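Local coordinates for protein dioxygenase (Pseudomonas brassicacearum, PDB 5V2D) that probably uses iron and dioxygen to cleave the central double bond of lignin-derived stilbenes, as lignostilbene dioxygenases of the carotenoid-cleavage family do, at residues N197-S202 against F241-R246; S432-E437 against L457-A462. All blocks are in the same frame, centred on the assembly; numbering follows the deposited sequence.

Contact 1 (N197-S202 against F241-R246)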
loop_
_atom_site.group_PDB
_atom_site.type_symbol
_atom_site.label_atom_id
_atom_site.label_comp_id
_atom_site.label_asym_id
_atom_site.label_seq_id
_atom_site.Cartn_x
_atom_site.Cartn_y
_atom_site.Cartn_z
ATOM N N ASN A 197 -7.320 -5.698 17.871
ATOM C CA ASN A 197 -7.989 -6.523 16.868
ATOM C C ASN A 197 -7.474 -6.156 15.451
ATOM O O ASN A 197 -7.191 -4.981 15.150
ATOM C CB ASN A 197 -9.484 -6.345 16.880
ATOM C CG ASN A 197 -10.166 -6.948 18.139
ATOM O OD1 ASN A 197 -9.514 -7.559 18.965
ATOM N ND2 ASN A 197 -11.461 -6.813 18.220
ATOM N N LEU A 198 -7.491 -7.167 14.577
ATOM C CA LEU A 198 -7.185 -7.006 13.159
ATOM C C LEU A 198 -8.474 -6.835 12.456
ATOM O O LEU A 198 -9.346 -7.707 12.524
ATOM C CB LEU A 198 -6.417 -8.205 12.633
ATOM C CG LEU A 198 -5.910 -8.147 11.193
ATOM C CD1 LEU A 198 -4.854 -7.071 11.130
ATOM C CD2 LEU A 198 -5.274 -9.448 10.836
ATOM N N LEU A 199 -8.632 -5.692 11.807
ATOM C CA LEU A 199 -9.831 -5.338 11.079
ATOM C C LEU A 199 -9.495 -5.493 9.600
ATOM O O LEU A 199 -8.500 -4.908 9.097
ATOM C CB LEU A 199 -10.215 -3.930 11.366
ATOM C CG LEU A 199 -10.141 -3.528 12.886
ATOM C CD1 LEU A 199 -10.700 -2.118 13.077
ATOM C CD2 LEU A 199 -10.912 -4.434 13.802
ATOM N N ALA A 200 -10.233 -6.334 8.881
ATOM C CA ALA A 200 -9.875 -6.671 7.548
ATOM C C ALA A 200 -11.134 -6.916 6.693
ATOM O O ALA A 200 -12.240 -6.782 7.173
ATOM C CB ALA A 200 -8.982 -7.913 7.580
ATOM N N PHE A 201 -10.924 -7.221 5.421
ATOM C CA PHE A 201 -12.051 -7.433 4.521
ATOM C C PHE A 201 -11.571 -8.199 3.306
ATOM O O PHE A 201 -10.353 -8.402 3.130
ATOM C CB PHE A 201 -12.728 -6.125 4.150
ATOM C CG PHE A 201 -11.934 -5.278 3.204
ATOM C CD1 PHE A 201 -12.134 -5.386 1.779
ATOM C CD2 PHE A 201 -10.989 -4.393 3.657
ATOM C CE1 PHE A 201 -11.355 -4.653 0.918
ATOM C CE2 PHE A 201 -10.223 -3.630 2.761
ATOM C CZ PHE A 201 -10.405 -3.744 1.408
ATOM N N SER A 202 -12.508 -8.604 2.453
ATOM C CA SER A 202 -12.200 -9.282 1.171
ATOM C C SER A 202 -13.177 -8.794 0.084
ATOM O O SER A 202 -14.369 -8.578 0.391
ATOM C CB SER A 202 -12.356 -10.781 1.362
ATOM O OG SER A 202 -12.428 -11.441 0.096
ATOM N N PHE A 241 -9.807 0.471 2.942
ATOM C CA PHE A 241 -11.109 0.678 3.585
ATOM C C PHE A 241 -10.929 1.537 4.811
ATOM O O PHE A 241 -9.871 2.026 5.039
ATOM C CB PHE A 241 -11.829 -0.667 3.859
ATOM C CG PHE A 241 -11.448 -1.359 5.124
ATOM C CD1 PHE A 241 -10.163 -1.622 5.431
ATOM C CD2 PHE A 241 -12.428 -1.788 6.002
ATOM C CE1 PHE A 241 -9.823 -2.352 6.582
ATOM C CE2 PHE A 241 -12.105 -2.487 7.188
ATOM C CZ PHE A 241 -10.809 -2.755 7.475
ATOM N N ALA A 242 -12.022 1.817 5.495
ATOM C CA ALA A 242 -11.976 2.646 6.689
ATOM C C ALA A 242 -12.751 1.924 7.776
ATOM O O ALA A 242 -13.833 1.353 7.533
ATOM C CB ALA A 242 -12.617 3.959 6.404
ATOM N N ALA A 243 -12.168 1.899 8.952
ATOM C CA ALA A 243 -12.818 1.296 10.110
ATOM C C ALA A 243 -12.855 2.333 11.220
ATOM O O ALA A 243 -11.896 3.102 11.404
ATOM C CB ALA A 243 -12.104 0.021 10.549
ATOM N N THR A 244 -14.025 2.524 11.791
ATOM C CA THR A 244 -14.189 3.488 12.856
ATOM C C THR A 244 -14.592 2.712 14.089
ATOM O O THR A 244 -14.643 1.487 14.074
ATOM C CB THR A 244 -15.185 4.623 12.497
ATOM O OG1 THR A 244 -16.518 4.143 12.498
ATOM C CG2 THR A 244 -14.918 5.206 11.112
ATOM N N GLU A 245 -14.923 3.433 15.158
ATOM C CA GLU A 245 -15.360 2.722 16.393
ATOM C C GLU A 245 -16.594 1.926 16.131
ATOM O O GLU A 245 -16.711 0.831 16.586
ATOM C CB GLU A 245 -15.646 3.734 17.527
ATOM C CG GLU A 245 -14.305 4.321 18.038
ATOM C CD GLU A 245 -14.451 5.597 18.873
ATOM O OE1 GLU A 245 -15.005 6.675 18.383
ATOM O OE2 GLU A 245 -13.986 5.480 20.035
ATOM N N ARG A 246 -17.531 2.458 15.362
ATOM C CA ARG A 246 -18.798 1.803 15.134
ATOM C C ARG A 246 -19.114 1.389 13.716
ATOM O O ARG A 246 -20.123 0.712 13.515
ATOM C CB ARG A 246 -19.931 2.711 15.670
ATOM C CG ARG A 246 -19.959 2.752 17.223
ATOM C CD ARG A 246 -20.629 4.018 17.699
ATOM N NE ARG A 246 -19.789 5.215 17.483
ATOM C CZ ARG A 246 -18.893 5.732 18.326
ATOM N NH1 ARG A 246 -18.636 5.181 19.501
ATOM N NH2 ARG A 246 -18.196 6.826 17.969
#

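Contact 2 (S432-E437 against L457-A462)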
loop_
_atom_site.group_PDB
_atom_site.type_symbol
_atom_site.label_atom_id
_atom_site.label_comp_id
_atom_site.label_asym_id
_atom_site.label_seq_id
_atom_site.Cartn_x
_atom_site.Cartn_y
_atom_site.Cartn_z
ATOM N N SER A 432 17.503 15.954 -5.834
ATOM C CA SER A 432 17.779 14.580 -6.275
ATOM C C SER A 432 17.268 13.532 -5.354
ATOM O O SER A 432 17.822 12.478 -5.322
ATOM C CB SER A 432 19.284 14.345 -6.425
ATOM O OG SER A 432 19.865 15.467 -7.013
ATOM N N GLY A 433 16.186 13.845 -4.682
ATOM C CA GLY A 433 15.618 13.039 -3.642
ATOM C C GLY A 433 14.122 12.863 -3.774
ATOM O O GLY A 433 13.414 13.759 -4.147
ATOM N N CYS A 434 13.641 11.660 -3.431
ATOM C CA CYS A 434 12.241 11.433 -3.242
ATOM C C CYS A 434 12.022 10.305 -2.254
ATOM O O CYS A 434 12.967 9.635 -1.826
ATOM C CB CYS A 434 11.577 11.110 -4.590
ATOM S SG CYS A 434 12.225 9.613 -5.392
ATOM N N PHE A 435 10.776 10.166 -1.848
ATOM C CA PHE A 435 10.435 9.374 -0.690
ATOM C C PHE A 435 9.618 8.112 -1.004
ATOM O O PHE A 435 8.906 8.048 -1.967
ATOM C CB PHE A 435 9.623 10.193 0.257
ATOM C CG PHE A 435 10.369 11.408 0.793
ATOM C CD1 PHE A 435 11.259 11.297 1.826
ATOM C CD2 PHE A 435 10.081 12.672 0.273
ATOM C CE1 PHE A 435 11.937 12.416 2.294
ATOM C CE2 PHE A 435 10.751 13.784 0.735
ATOM C CZ PHE A 435 11.686 13.637 1.767
ATOM N N GLN A 436 9.717 7.177 -0.064
ATOM C CA GLN A 436 8.831 6.014 0.016
ATOM C C GLN A 436 7.947 6.215 1.246
ATOM O O GLN A 436 8.093 7.196 2.046
ATOM C CB GLN A 436 9.575 4.709 0.054
ATOM C CG GLN A 436 10.661 4.613 -1.009
ATOM C CD GLN A 436 11.147 3.170 -1.240
ATOM O OE1 GLN A 436 10.530 2.233 -0.805
ATOM N NE2 GLN A 436 12.346 3.027 -1.862
ATOM N N GLU A 437 6.941 5.356 1.362
ATOM C CA GLU A 437 5.930 5.519 2.389
ATOM C C GLU A 437 6.496 5.677 3.802
ATOM O O GLU A 437 7.289 4.840 4.265
ATOM C CB GLU A 437 4.987 4.334 2.434
ATOM C CG GLU A 437 3.855 4.531 3.459
ATOM C CD GLU A 437 2.960 3.293 3.637
ATOM O OE1 GLU A 437 3.468 2.312 4.210
ATOM O OE2 GLU A 437 1.756 3.289 3.281
ATOM N N LEU A 457 12.126 5.828 3.762
ATOM C CA LEU A 457 13.212 5.709 2.835
ATOM C C LEU A 457 13.260 6.921 1.938
ATOM O O LEU A 457 12.235 7.386 1.406
ATOM C CB LEU A 457 13.058 4.466 1.921
ATOM C CG LEU A 457 13.438 3.126 2.619
ATOM C CD1 LEU A 457 13.025 2.004 1.700
ATOM C CD2 LEU A 457 14.913 3.002 2.939
ATOM N N LEU A 458 14.484 7.397 1.777
ATOM C CA LEU A 458 14.830 8.480 0.883
ATOM C C LEU A 458 15.679 7.884 -0.241
ATOM O O LEU A 458 16.716 7.266 -0.019
ATOM C CB LEU A 458 15.602 9.583 1.644
ATOM C CG LEU A 458 16.235 10.713 0.772
ATOM C CD1 LEU A 458 15.133 11.509 0.163
ATOM C CD2 LEU A 458 17.175 11.596 1.613
ATOM N N ASN A 459 15.181 8.051 -1.454
ATOM C CA ASN A 459 15.819 7.596 -2.651
ATOM C C ASN A 459 16.605 8.803 -3.208
ATOM O O ASN A 459 15.987 9.795 -3.596
ATOM C CB ASN A 459 14.800 7.136 -3.727
ATOM C CG ASN A 459 13.699 6.272 -3.183
ATOM O OD1 ASN A 459 13.983 5.257 -2.574
ATOM N ND2 ASN A 459 12.385 6.778 -3.305
ATOM N N LEU A 460 17.916 8.664 -3.300
ATOM C CA LEU A 460 18.773 9.687 -3.855
ATOM C C LEU A 460 19.000 9.228 -5.271
ATOM O O LEU A 460 19.889 8.411 -5.553
ATOM C CB LEU A 460 20.059 9.786 -3.073
ATOM C CG LEU A 460 20.215 10.621 -1.791
ATOM C CD1 LEU A 460 19.222 11.718 -1.615
ATOM C CD2 LEU A 460 20.158 9.753 -0.568
ATOM N N ILE A 461 18.145 9.683 -6.152
ATOM C CA ILE A 461 17.973 9.000 -7.408
ATOM C C ILE A 461 18.992 9.327 -8.462
ATOM O O ILE A 461 19.156 8.513 -9.381
ATOM C CB ILE A 461 16.574 9.149 -7.976
ATOM C CG1 ILE A 461 16.156 10.566 -8.196
ATOM C CG2 ILE A 461 15.559 8.505 -7.080
ATOM C CD1 ILE A 461 14.765 10.642 -8.821
ATOM N N ALA A 462 19.719 10.435 -8.322
ATOM C CA ALA A 462 20.837 10.713 -9.216
ATOM C C ALA A 462 22.003 9.848 -8.837
ATOM O O ALA A 462 22.718 9.436 -9.705
ATOM C CB ALA A 462 21.232 12.185 -9.131
HETATM O O HOH W 1 20.866 11.644 -6.005
HETATM O O HOH W 2 9.814 4.102 3.447
#

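Contact 1 (N197-S202 against F241-R246)
Two neighbouring blades of the seven-bladed beta-propeller characteristic of carotenoid-cleavage dioxygenases meet here, Phe-201, on strand 198-203 of one antiparallel sheet, packing against Phe-241, just ahead of strand 242-243 of the next. The two phenyl rings run past each other in opposite directions, their centroids 4.7 Å apart and their planes inclined at 54°. Phe-201 CD2 lies over one face of the Phe-241 ring, offset toward the rim, and the neighbouring CE2 comes within 3.3 Å of Phe-241 CD1. That overlap depends on the first torsion of Phe-241 (chi1 85°), which sets CG between the backbone N and the carbonyl carbon and sends the ring up to strand 198-203. There the carbonyl of Leu-199 lies at the ring's edge, its O 3.5 Å from Phe-241 CZ. Replacing Phe-241 by alanine would probably open a gap between the blades, leaving one side of the Phe-201 ring without its aromatic neighbour. Phe-250 also meets the Phe-201 ring, and Tyr-215 touches both Leu-199 and Phe-241, in a patch that is buried throughout. Farther along, the contact narrows to two methyl groups, Leu-199 CD1 and Ala-243 CB, 3.6 Å apart.

Contact 2 (S432-E437 against L457-A462)
Gln-436 NE2 donates to Asn-459 OD1 at 2.9 Å, nearly straight, with an N-H...O angle of 168°. The donor sits in the carbonyl plane of Asn-459, on a lone pair, and the two amide planes are turned 35° from each other. Gln-436 OE1 accepts a hydrogen bond from Ser-493 OG, while NE2 also donates to Arg-491 O, so both ends of this buried amide are held. Asn-459 spends its other end on sulfur: ND2 points at Cys-434 SG, 3.5 Å away and in the plane of the amide. As a cross-strand pair, Cys-434 and Asn-459 project from the same face of the sheet, and a chi1 of 61° sets SG between the backbone N and the carbonyl carbon, within reach of that N-H.

Beneath these side chains runs the antiparallel hairpin of strands 433-442 and 452-460, the former an outermost strand of its propeller blade. Cys-434 and Asn-459 form a hydrogen-bonded pair, joined by Asn-459 N to Cys-434 O at 2.7 Å and by the longer return bond from Cys-434 N to Asn-459 O; Gln-436 N to Leu-457 O and Ile-461 N to Ser-432 O continue the pairing. One water links Glu-437 O to Leu-457 N.

On the face of Phe-435 and Leu-458 the packing is apolar, with Phe-435 CE1 3.9 Å from Leu-458 CD1. That leucine also leans over Gly-433, where a beta carbon would fit tightly. On the side of Cys-434 and Asn-459, Ile-461 CG2, just past the strand, lies 3.9 Å from Cys-434 SG, and Leu-35 of helix 33-36 touches both Ile-461 and Cys-434. Leu-457 CD1 rests against the Gln-436 amide, 3.5 Å from OE1.

How the contacts relate
Contacts 1 and 2 sit on opposite sides of the chain's centre, their centres 31 Å apart and their nearest atoms about 12 Å apart, so they do not touch. They differ in kind: 197-202 against 241-246 joins two sheets through side chains, whereas 432-437 against 457-462 pairs strands within one. The iron, held by His-188, His-239, His-304 and His-495, relates them. The Phe-201 side chain of contact 1 is about 9 Å from the metal, and the Gln-436 side chain of contact 2 about 13 Å. Contact 1 follows closely on the ligand His-239, while at contact 2 Glu-437 OE2 hydrogen-bonds ND1 of the ligand His-495, a second-shell arrangement consistent with orienting that imidazole.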